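Local atomic coordinates of alanine racemase 1 (Caldanaerobacter subterraneus subsp. tengcongensis MB4, PDB entry 4Y2W), a protein that belongs to the alanine racemase family and pairs an N-terminal TIM-barrel domain with a C-terminal beta domain, two copies forming the assembly. Residues L301-P309 with I321-V329; I130-R138 with Y179-L190. The protein carries 1 engineered substitution. One frame throughout, in Å; residues are numbered along the deposited sequence.

Interaction 1 of 2, residues L301-P309 with I321-V329; sequences LLLKGKYVP and IDVTDVEGV
P309 and D322 carry the only backbone hydrogen bond between L301-P309 and I321-V329. D322 N gives its hydrogen to P309 O at 3.1 Å, with an N-H...O angle of 157°. The same carbonyl oxygen also takes a CA-H...O contact from I321 CA. Beyond D322 the second strand ends, and V323-V326 form a type I turn. D322 OD1 receives the backbone N of T324 at 2.9 Å, an Asx turn that fixes the carboxylate beside this bend.

Apolar contacts join the hairpin to the turn. V326 fits its two methyls to different partners. V326 CG2 lies 3.7 Å from V308 CG1 and also meets K306 CB. V326 CG1 rests against K304 CD at 3.5 Å. V323 CG1 bridges L303 and V308, approaching L303 CD2 to 3.6 Å. L303 reaches it with CG anti to the backbone N (chi1 167°). V308 CG2 turns the other way and meets I321 CD1 at 4.0 Å.

One polar side chain, K304, reaches across. It runs over V326, and K304 NZ makes a weak hydrogen bond to G328 O at 3.2 Å. The chain bends at its last torsion (chi4 -84°) to get there.

L303-K306 is a type I' turn that joins strands 300-303 and 306-311. Strand 306-311 then pairs antiparallel with strand 319-322, all in the mixed sheet of the C-terminal domain. I321 and V323 continue the pairing to strand 278-283, while L301 and L303 pack on V335 of strand 334-336.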
loop_
_atom_site.group_PDB
_atom_site.type_symbol
_atom_site.label_atom_id
_atom_site.label_comp_id
_atom_site.label_asym_id
_atom_site.label_seq_id
_atom_site.Cartn_x
_atom_site.Cartn_y
_atom_site.Cartn_z
ATOM N N LEU A 301 13.089 4.825 -15.649
ATOM C CA LEU A 301 12.696 3.416 -15.692
ATOM C C LEU A 301 13.387 2.738 -16.861
ATOM O O LEU A 301 13.907 3.407 -17.754
ATOM C CB LEU A 301 11.180 3.281 -15.856
ATOM C CG LEU A 301 10.286 4.144 -14.964
ATOM C CD1 LEU A 301 8.823 3.906 -15.311
ATOM C CD2 LEU A 301 10.535 3.873 -13.490
ATOM N N LEU A 302 13.380 1.411 -16.859
ATOM C CA LEU A 302 14.025 0.640 -17.916
ATOM C C LEU A 302 13.022 0.228 -18.981
ATOM O O LEU A 302 11.937 -0.260 -18.667
ATOM C CB LEU A 302 14.710 -0.600 -17.342
ATOM C CG LEU A 302 15.961 -0.342 -16.502
ATOM C CD1 LEU A 302 16.415 -1.623 -15.820
ATOM C CD2 LEU A 302 17.078 0.237 -17.359
ATOM N N LEU A 303 13.403 0.435 -20.238
ATOM C CA LEU A 303 12.595 0.059 -21.391
ATOM C C LEU A 303 13.549 -0.337 -22.503
ATOM O O LEU A 303 14.267 0.516 -23.031
ATOM C CB LEU A 303 11.722 1.235 -21.836
ATOM C CG LEU A 303 11.043 1.136 -23.210
ATOM C CD1 LEU A 303 10.121 -0.072 -23.284
ATOM C CD2 LEU A 303 10.285 2.417 -23.529
ATOM N N LYS A 304 13.567 -1.625 -22.843
ATOM C CA LYS A 304 14.483 -2.168 -23.853
ATOM C C LYS A 304 15.951 -1.962 -23.474
ATOM O O LYS A 304 16.803 -1.761 -24.341
ATOM C CB LYS A 304 14.208 -1.549 -25.230
ATOM C CG LYS A 304 12.797 -1.761 -25.748
ATOM C CD LYS A 304 12.521 -0.865 -26.943
ATOM C CE LYS A 304 11.440 -1.438 -27.841
ATOM N NZ LYS A 304 11.982 -2.435 -28.805
ATOM N N GLY A 305 16.241 -2.009 -22.175
ATOM C CA GLY A 305 17.601 -1.801 -21.675
ATOM C C GLY A 305 18.089 -0.362 -21.716
ATOM O O GLY A 305 19.275 -0.107 -21.501
ATOM N N LYS A 306 17.184 0.577 -21.989
ATOM C CA LYS A 306 17.503 2.003 -22.016
ATOM C C LYS A 306 16.784 2.684 -20.862
ATOM O O LYS A 306 15.688 2.268 -20.473
ATOM C CB LYS A 306 17.050 2.644 -23.333
ATOM C CG LYS A 306 17.623 2.013 -24.590
ATOM C CD LYS A 306 19.080 2.379 -24.800
ATOM C CE LYS A 306 19.628 1.707 -26.047
ATOM N NZ LYS A 306 21.018 2.147 -26.351
ATOM N N TYR A 307 17.395 3.735 -20.327
ATOM C CA TYR A 307 16.770 4.528 -19.278
ATOM C C TYR A 307 15.816 5.556 -19.882
ATOM O O TYR A 307 16.176 6.276 -20.817
ATOM C CB TYR A 307 17.832 5.215 -18.421
ATOM C CG TYR A 307 18.511 4.261 -17.470
ATOM C CD1 TYR A 307 17.989 4.031 -16.200
ATOM C CD2 TYR A 307 19.661 3.572 -17.842
ATOM C CE1 TYR A 307 18.597 3.153 -15.324
ATOM C CE2 TYR A 307 20.275 2.690 -16.971
ATOM C CZ TYR A 307 19.737 2.486 -15.713
ATOM O OH TYR A 307 20.336 1.614 -14.834
ATOM N N VAL A 308 14.598 5.611 -19.350
ATOM C CA VAL A 308 13.596 6.574 -19.805
ATOM C C VAL A 308 13.070 7.347 -18.597
ATOM O O VAL A 308 12.600 6.742 -17.638
ATOM C CB VAL A 308 12.438 5.899 -20.588
ATOM C CG1 VAL A 308 12.896 5.519 -21.990
ATOM C CG2 VAL A 308 11.897 4.671 -19.863
ATOM N N PRO A 309 13.163 8.686 -18.630
ATOM C CA PRO A 309 12.763 9.468 -17.467
ATOM C C PRO A 309 11.251 9.633 -17.337
ATOM O O PRO A 309 10.540 9.683 -18.336
ATOM C CB PRO A 309 13.427 10.826 -17.718
ATOM C CG PRO A 309 13.454 10.948 -19.202
ATOM C CD PRO A 309 13.643 9.547 -19.731
ATOM N N ILE A 321 6.393 8.898 -19.655
ATOM C CA ILE A 321 7.837 8.754 -19.801
ATOM C C ILE A 321 8.282 9.218 -21.186
ATOM O O ILE A 321 7.558 9.046 -22.165
ATOM C CB ILE A 321 8.300 7.295 -19.568
ATOM C CG1 ILE A 321 7.378 6.301 -20.285
ATOM C CG2 ILE A 321 8.340 6.986 -18.080
ATOM C CD1 ILE A 321 7.958 4.905 -20.420
ATOM N N ASP A 322 9.471 9.810 -21.257
ATOM C CA ASP A 322 10.043 10.258 -22.523
ATOM C C ASP A 322 10.783 9.099 -23.172
ATOM O O ASP A 322 11.811 8.653 -22.667
ATOM C CB ASP A 322 11.001 11.437 -22.302
ATOM C CG ASP A 322 11.434 12.092 -23.605
ATOM O OD1 ASP A 322 11.417 11.412 -24.651
ATOM O OD2 ASP A 322 11.789 13.287 -23.585
ATOM N N VAL A 323 10.259 8.622 -24.298
ATOM C CA VAL A 323 10.846 7.476 -24.994
ATOM C C VAL A 323 11.444 7.878 -26.344
ATOM O O VAL A 323 11.611 7.043 -27.236
ATOM C CB VAL A 323 9.812 6.340 -25.168
ATOM C CG1 VAL A 323 9.322 5.861 -23.809
ATOM C CG2 VAL A 323 8.636 6.781 -26.027
ATOM N N THR A 324 11.788 9.157 -26.479
ATOM C CA THR A 324 12.292 9.705 -27.735
ATOM C C THR A 324 13.603 9.064 -28.196
ATOM O O THR A 324 13.829 8.907 -29.392
ATOM C CB THR A 324 12.513 11.220 -27.608
ATOM O OG1 THR A 324 11.324 11.829 -27.087
ATOM C CG2 THR A 324 12.863 11.838 -28.961
ATOM N N ASP A 325 14.455 8.693 -27.245
ATOM C CA ASP A 325 15.773 8.140 -27.559
ATOM C C ASP A 325 15.757 6.633 -27.810
ATOM O O ASP A 325 16.763 6.072 -28.237
ATOM C CB ASP A 325 16.758 8.446 -26.431
ATOM C CG ASP A 325 16.824 9.919 -26.097
ATOM O OD1 ASP A 325 16.653 10.750 -27.016
ATOM O OD2 ASP A 325 17.045 10.241 -24.909
ATOM N N VAL A 326 14.629 5.980 -27.540
ATOM C CA VAL A 326 14.522 4.533 -27.705
ATOM C C VAL A 326 13.861 4.200 -29.041
ATOM O O VAL A 326 12.754 4.664 -29.324
ATOM C CB VAL A 326 13.716 3.901 -26.556
ATOM C CG1 VAL A 326 13.680 2.383 -26.700
ATOM C CG2 VAL A 326 14.311 4.300 -25.213
ATOM N N GLU A 327 14.545 3.388 -29.846
ATOM C CA GLU A 327 14.061 3.014 -31.174
ATOM C C GLU A 327 13.201 1.751 -31.138
ATOM O O GLU A 327 13.469 0.825 -30.369
ATOM C CB GLU A 327 15.235 2.815 -32.143
ATOM C CG GLU A 327 15.834 4.112 -32.670
ATOM C CD GLU A 327 16.694 3.906 -33.908
ATOM O OE1 GLU A 327 16.446 4.591 -34.926
ATOM O OE2 GLU A 327 17.611 3.052 -33.868
ATOM N N GLY A 328 12.168 1.730 -31.977
ATOM C CA GLY A 328 11.306 0.561 -32.138
ATOM C C GLY A 328 10.315 0.340 -31.012
ATOM O O GLY A 328 9.942 -0.798 -30.730
ATOM N N VAL A 329 9.870 1.428 -30.385
ATOM C CA VAL A 329 8.952 1.343 -29.248
ATOM C C VAL A 329 7.548 1.008 -29.742
ATOM O O VAL A 329 7.100 1.515 -30.773
ATOM C CB VAL A 329 8.931 2.648 -28.422
ATOM C CG1 VAL A 329 7.906 2.564 -27.299
ATOM C CG2 VAL A 329 10.309 2.931 -27.841
#

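Interaction 2 of 2, residues I130-R138 with Y179-L190; sequences IKIDTGLGR and YCKEQFDKFMNL
T134 and Q183 bring the backbones to 5.1 Å between CA atoms, where the loop after strand 126-131 passes helix 177-195. The strand belongs to the closed, eight-stranded parallel barrel of a TIM-barrel domain, and the helix is one of those outside it.

T134 is the central side chain. T134 OG1 accepts a hydrogen bond from Q183 NE2 at 3.0 Å, and the oxygen sits 20° out of the amide plane. T134 OG1 lies between the backbone N and the carbonyl carbon (chi1 52°), which leaves T134 CG2 to approach F187 CB at 3.9 Å. S167 also hydrogen-bonds T134 OG1. The other end of the Q183 amide, OE1, accepts from the backbone N of A170. These bonds set the rotation of the amide.

I132 makes the apolar half. I132 CG1 meets the edge of the F187 ring, near its plane, 3.7 Å from F187 CE1. I132 CD1 reaches L190 CD2 tip to tip at 3.6 Å.

G135 passes close to Y179, with G135 CA 3.3 Å from Y179 OH. The hydroxyl gives a weak hydrogen bond to G135 O. Inside the loop, D133 OD1 grips two backbone donors: G135 N in an Asx turn at 3.2 Å, and G137 N at 2.9 Å through the syn lone pair.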
loop_
_atom_site.group_PDB
_atom_site.type_symbol
_atom_site.label_atom_id
_atom_site.label_comp_id
_atom_site.label_asym_id
_atom_site.label_seq_id
_atom_site.Cartn_x
_atom_site.Cartn_y
_atom_site.Cartn_z
ATOM N N ILE A 130 10.007 -15.305 24.767
ATOM C CA ILE A 130 10.084 -14.134 25.605
ATOM C C ILE A 130 10.926 -13.035 24.973
ATOM O O ILE A 130 12.025 -13.278 24.556
ATOM C CB ILE A 130 10.607 -14.528 26.995
ATOM C CG1 ILE A 130 9.713 -15.580 27.619
ATOM C CG2 ILE A 130 10.657 -13.346 27.913
ATOM C CD1 ILE A 130 8.251 -15.225 27.657
ATOM N N LYS A 131 10.404 -11.821 24.893
ATOM C CA LYS A 131 11.158 -10.731 24.292
ATOM C C LYS A 131 11.836 -9.902 25.326
ATOM O O LYS A 131 11.248 -9.502 26.297
ATOM C CB LYS A 131 10.316 -9.845 23.361
ATOM C CG LYS A 131 10.915 -8.486 23.003
ATOM C CD LYS A 131 11.629 -8.390 21.659
ATOM C CE LYS A 131 12.102 -6.968 21.339
ATOM N NZ LYS A 131 11.605 -6.257 20.119
ATOM N N ILE A 132 13.103 -9.637 25.076
ATOM C CA ILE A 132 13.904 -8.836 25.954
ATOM C C ILE A 132 14.330 -7.546 25.286
ATOM O O ILE A 132 14.799 -7.542 24.177
ATOM C CB ILE A 132 15.140 -9.621 26.408
ATOM C CG1 ILE A 132 14.730 -10.999 26.873
ATOM C CG2 ILE A 132 15.841 -8.910 27.534
ATOM C CD1 ILE A 132 13.893 -10.990 28.124
ATOM N N ASP A 133 14.175 -6.443 25.989
ATOM C CA ASP A 133 14.592 -5.151 25.462
ATOM C C ASP A 133 16.008 -4.838 25.947
ATOM O O ASP A 133 16.208 -4.434 27.093
ATOM C CB ASP A 133 13.611 -4.069 25.910
ATOM C CG ASP A 133 13.733 -2.798 25.100
ATOM O OD1 ASP A 133 14.857 -2.468 24.657
ATOM O OD2 ASP A 133 12.692 -2.127 24.910
ATOM N N THR A 134 16.985 -5.027 25.066
ATOM C CA THR A 134 18.391 -4.847 25.414
ATOM C C THR A 134 18.950 -3.486 24.997
ATOM O O THR A 134 20.146 -3.245 25.149
ATOM C CB THR A 134 19.261 -5.951 24.779
ATOM O OG1 THR A 134 19.002 -6.024 23.373
ATOM C CG2 THR A 134 18.960 -7.299 25.410
ATOM N N GLY A 135 18.097 -2.593 24.494
ATOM C CA GLY A 135 18.550 -1.272 24.031
ATOM C C GLY A 135 17.627 -0.542 23.062
ATOM O O GLY A 135 17.577 0.693 23.061
ATOM N N LEU A 136 16.905 -1.304 22.240
ATOM C CA LEU A 136 16.027 -0.754 21.202
ATOM C C LEU A 136 14.860 0.096 21.739
ATOM O O LEU A 136 14.352 0.973 21.033
ATOM C CB LEU A 136 15.490 -1.898 20.332
ATOM C CG LEU A 136 14.598 -1.575 19.128
ATOM C CD1 LEU A 136 15.332 -0.761 18.073
ATOM C CD2 LEU A 136 14.065 -2.866 18.522
ATOM N N GLY A 137 14.437 -0.163 22.976
ATOM C CA GLY A 137 13.372 0.616 23.617
ATOM C C GLY A 137 11.989 0.430 23.010
ATOM O O GLY A 137 11.111 1.273 23.195
ATOM N N ARG A 138 11.783 -0.681 22.306
ATOM C CA ARG A 138 10.556 -0.907 21.544
ATOM C C ARG A 138 9.578 -1.794 22.325
ATOM O O ARG A 138 8.617 -1.277 22.902
ATOM C CB ARG A 138 10.907 -1.486 20.172
ATOM C CG ARG A 138 9.737 -1.690 19.229
ATOM C CD ARG A 138 10.235 -2.049 17.836
ATOM N NE ARG A 138 10.689 -3.436 17.742
ATOM C CZ ARG A 138 11.175 -3.999 16.638
ATOM N NH1 ARG A 138 11.283 -3.303 15.512
ATOM N NH2 ARG A 138 11.564 -5.267 16.660
ATOM N N TYR A 179 27.687 -1.059 20.601
ATOM C CA TYR A 179 26.323 -1.183 21.110
ATOM C C TYR A 179 25.765 -2.588 20.882
ATOM O O TYR A 179 25.095 -3.138 21.752
ATOM C CB TYR A 179 25.402 -0.135 20.485
ATOM C CG TYR A 179 24.184 0.166 21.329
ATOM C CD1 TYR A 179 24.316 0.794 22.563
ATOM C CD2 TYR A 179 22.904 -0.172 20.898
ATOM C CE1 TYR A 179 23.212 1.076 23.346
ATOM C CE2 TYR A 179 21.792 0.107 21.676
ATOM C CZ TYR A 179 21.953 0.733 22.899
ATOM O OH TYR A 179 20.864 1.021 23.688
ATOM N N CYS A 180 26.047 -3.171 19.719
ATOM C CA CYS A 180 25.669 -4.559 19.450
ATOM C C CYS A 180 26.313 -5.514 20.462
ATOM O O CYS A 180 25.643 -6.389 21.010
ATOM C CB CYS A 180 26.056 -4.966 18.026
ATOM S SG CYS A 180 25.040 -4.234 16.718
ATOM N N LYS A 181 27.609 -5.337 20.706
ATOM C CA LYS A 181 28.317 -6.124 21.719
ATOM C C LYS A 181 27.680 -5.890 23.091
ATOM O O LYS A 181 27.477 -6.836 23.853
ATOM C CB LYS A 181 29.815 -5.763 21.751
ATOM C CG LYS A 181 30.750 -6.901 22.149
ATOM C CD LYS A 181 30.936 -7.020 23.655
ATOM C CE LYS A 181 31.795 -8.226 24.020
ATOM N NZ LYS A 181 31.142 -9.528 23.688
ATOM N N GLU A 182 27.354 -4.634 23.386
ATOM C CA GLU A 182 26.722 -4.267 24.653
ATOM C C GLU A 182 25.355 -4.920 24.825
ATOM O O GLU A 182 25.046 -5.435 25.898
ATOM C CB GLU A 182 26.588 -2.745 24.758
ATOM C CG GLU A 182 25.888 -2.256 26.019
ATOM C CD GLU A 182 25.847 -0.742 26.122
ATOM O OE1 GLU A 182 26.243 -0.058 25.154
ATOM O OE2 GLU A 182 25.412 -0.236 27.178
ATOM N N GLN A 183 24.539 -4.882 23.772
ATOM C CA GLN A 183 23.200 -5.478 23.804
ATOM C C GLN A 183 23.278 -6.993 23.943
ATOM O O GLN A 183 22.479 -7.602 24.658
ATOM C CB GLN A 183 22.409 -5.127 22.538
ATOM C CG GLN A 183 22.002 -3.669 22.416
ATOM C CD GLN A 183 21.034 -3.433 21.270
ATOM O OE1 GLN A 183 21.406 -2.889 20.228
ATOM N NE2 GLN A 183 19.784 -3.848 21.454
ATOM N N PHE A 184 24.239 -7.595 23.251
ATOM C CA PHE A 184 24.432 -9.042 23.296
ATOM C C PHE A 184 24.791 -9.517 24.707
ATOM O O PHE A 184 24.204 -10.472 25.209
ATOM C CB PHE A 184 25.516 -9.463 22.304
ATOM C CG PHE A 184 25.683 -10.950 22.186
ATOM C CD1 PHE A 184 24.800 -11.700 21.425
ATOM C CD2 PHE A 184 26.723 -11.600 22.837
ATOM C CE1 PHE A 184 24.947 -13.072 21.318
ATOM C CE2 PHE A 184 26.876 -12.970 22.732
ATOM C CZ PHE A 184 25.987 -13.707 21.971
ATOM N N ASP A 185 25.744 -8.836 25.341
ATOM C CA ASP A 185 26.184 -9.190 26.693
ATOM C C ASP A 185 25.037 -9.108 27.704
ATOM O O ASP A 185 24.820 -10.051 28.465
ATOM C CB ASP A 185 27.356 -8.302 27.140
ATOM C CG ASP A 185 28.650 -8.601 26.383
ATOM O OD1 ASP A 185 28.689 -9.565 25.588
ATOM O OD2 ASP A 185 29.636 -7.866 26.589
ATOM N N LYS A 186 24.303 -7.995 27.707
ATOM C CA LYS A 186 23.129 -7.847 28.579
ATOM C C LYS A 186 22.189 -9.035 28.438
ATOM O O LYS A 186 21.714 -9.587 29.431
ATOM C CB LYS A 186 22.351 -6.576 28.245
ATOM C CG LYS A 186 22.981 -5.296 28.757
ATOM C CD LYS A 186 21.990 -4.148 28.673
ATOM C CE LYS A 186 22.642 -2.821 29.019
ATOM N NZ LYS A 186 21.675 -1.693 28.929
ATOM N N PHE A 187 21.935 -9.415 27.188
ATOM C CA PHE A 187 21.058 -10.533 26.865
ATOM C C PHE A 187 21.586 -11.827 27.477
ATOM O O PHE A 187 20.873 -12.502 28.218
ATOM C CB PHE A 187 20.928 -10.670 25.342
ATOM C CG PHE A 187 19.859 -11.631 24.900
ATOM C CD1 PHE A 187 18.540 -11.455 25.293
ATOM C CD2 PHE A 187 20.170 -12.700 24.070
ATOM C CE1 PHE A 187 17.556 -12.335 24.883
ATOM C CE2 PHE A 187 19.187 -13.582 23.654
ATOM C CZ PHE A 187 17.878 -13.400 24.061
ATOM N N MET A 188 22.843 -12.152 27.187
ATOM C CA MET A 188 23.468 -13.365 27.721
ATOM C C MET A 188 23.550 -13.345 29.254
ATOM O O MET A 188 23.459 -14.391 29.889
ATOM C CB MET A 188 24.868 -13.566 27.128
ATOM C CG MET A 188 24.919 -13.749 25.612
ATOM S SD MET A 188 23.793 -14.974 24.904
ATOM C CE MET A 188 24.057 -16.363 26.001
ATOM N N ASN A 189 23.708 -12.158 29.837
ATOM C CA ASN A 189 23.752 -12.008 31.295
ATOM C C ASN A 189 22.414 -12.304 31.974
ATOM O O ASN A 189 22.382 -12.802 33.103
ATOM C CB ASN A 189 24.246 -10.610 31.683
ATOM C CG ASN A 189 25.745 -10.432 31.462
ATOM O OD1 ASN A 189 26.388 -11.211 30.751
ATOM N ND2 ASN A 189 26.307 -9.399 32.076
ATOM N N LEU A 190 21.316 -12.000 31.292
ATOM C CA LEU A 190 19.995 -12.396 31.770
ATOM C C LEU A 190 19.799 -13.908 31.645
ATOM O O LEU A 190 19.144 -14.517 32.491
ATOM C CB LEU A 190 18.895 -11.664 31.000
ATOM C CG LEU A 190 17.461 -11.880 31.498
ATOM C CD1 LEU A 190 17.311 -11.417 32.940
ATOM C CD2 LEU A 190 16.469 -11.158 30.600
#

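In the fold
The two contacts belong to different domains, on opposite sides of the chain's centre. Their centres are 50 Å apart and their nearest atoms about 30 Å, so they do not touch. Interaction 2 reaches one alanine site directly: R138, in the loop after strand 126-131, belongs to a bound alanine pocket with K40, Y44, H168 and Q360, and the L136 side chain is about 7 Å from a bound alanine. This loop also faces the second subunit, where R138 O is hydrogen-bonded to T282 OG1 of that chain. Interaction 1 holds no pocket residue, but C315 and M316 of a second alanine pocket, with Y268 and Y287, lie in the connection between its segments.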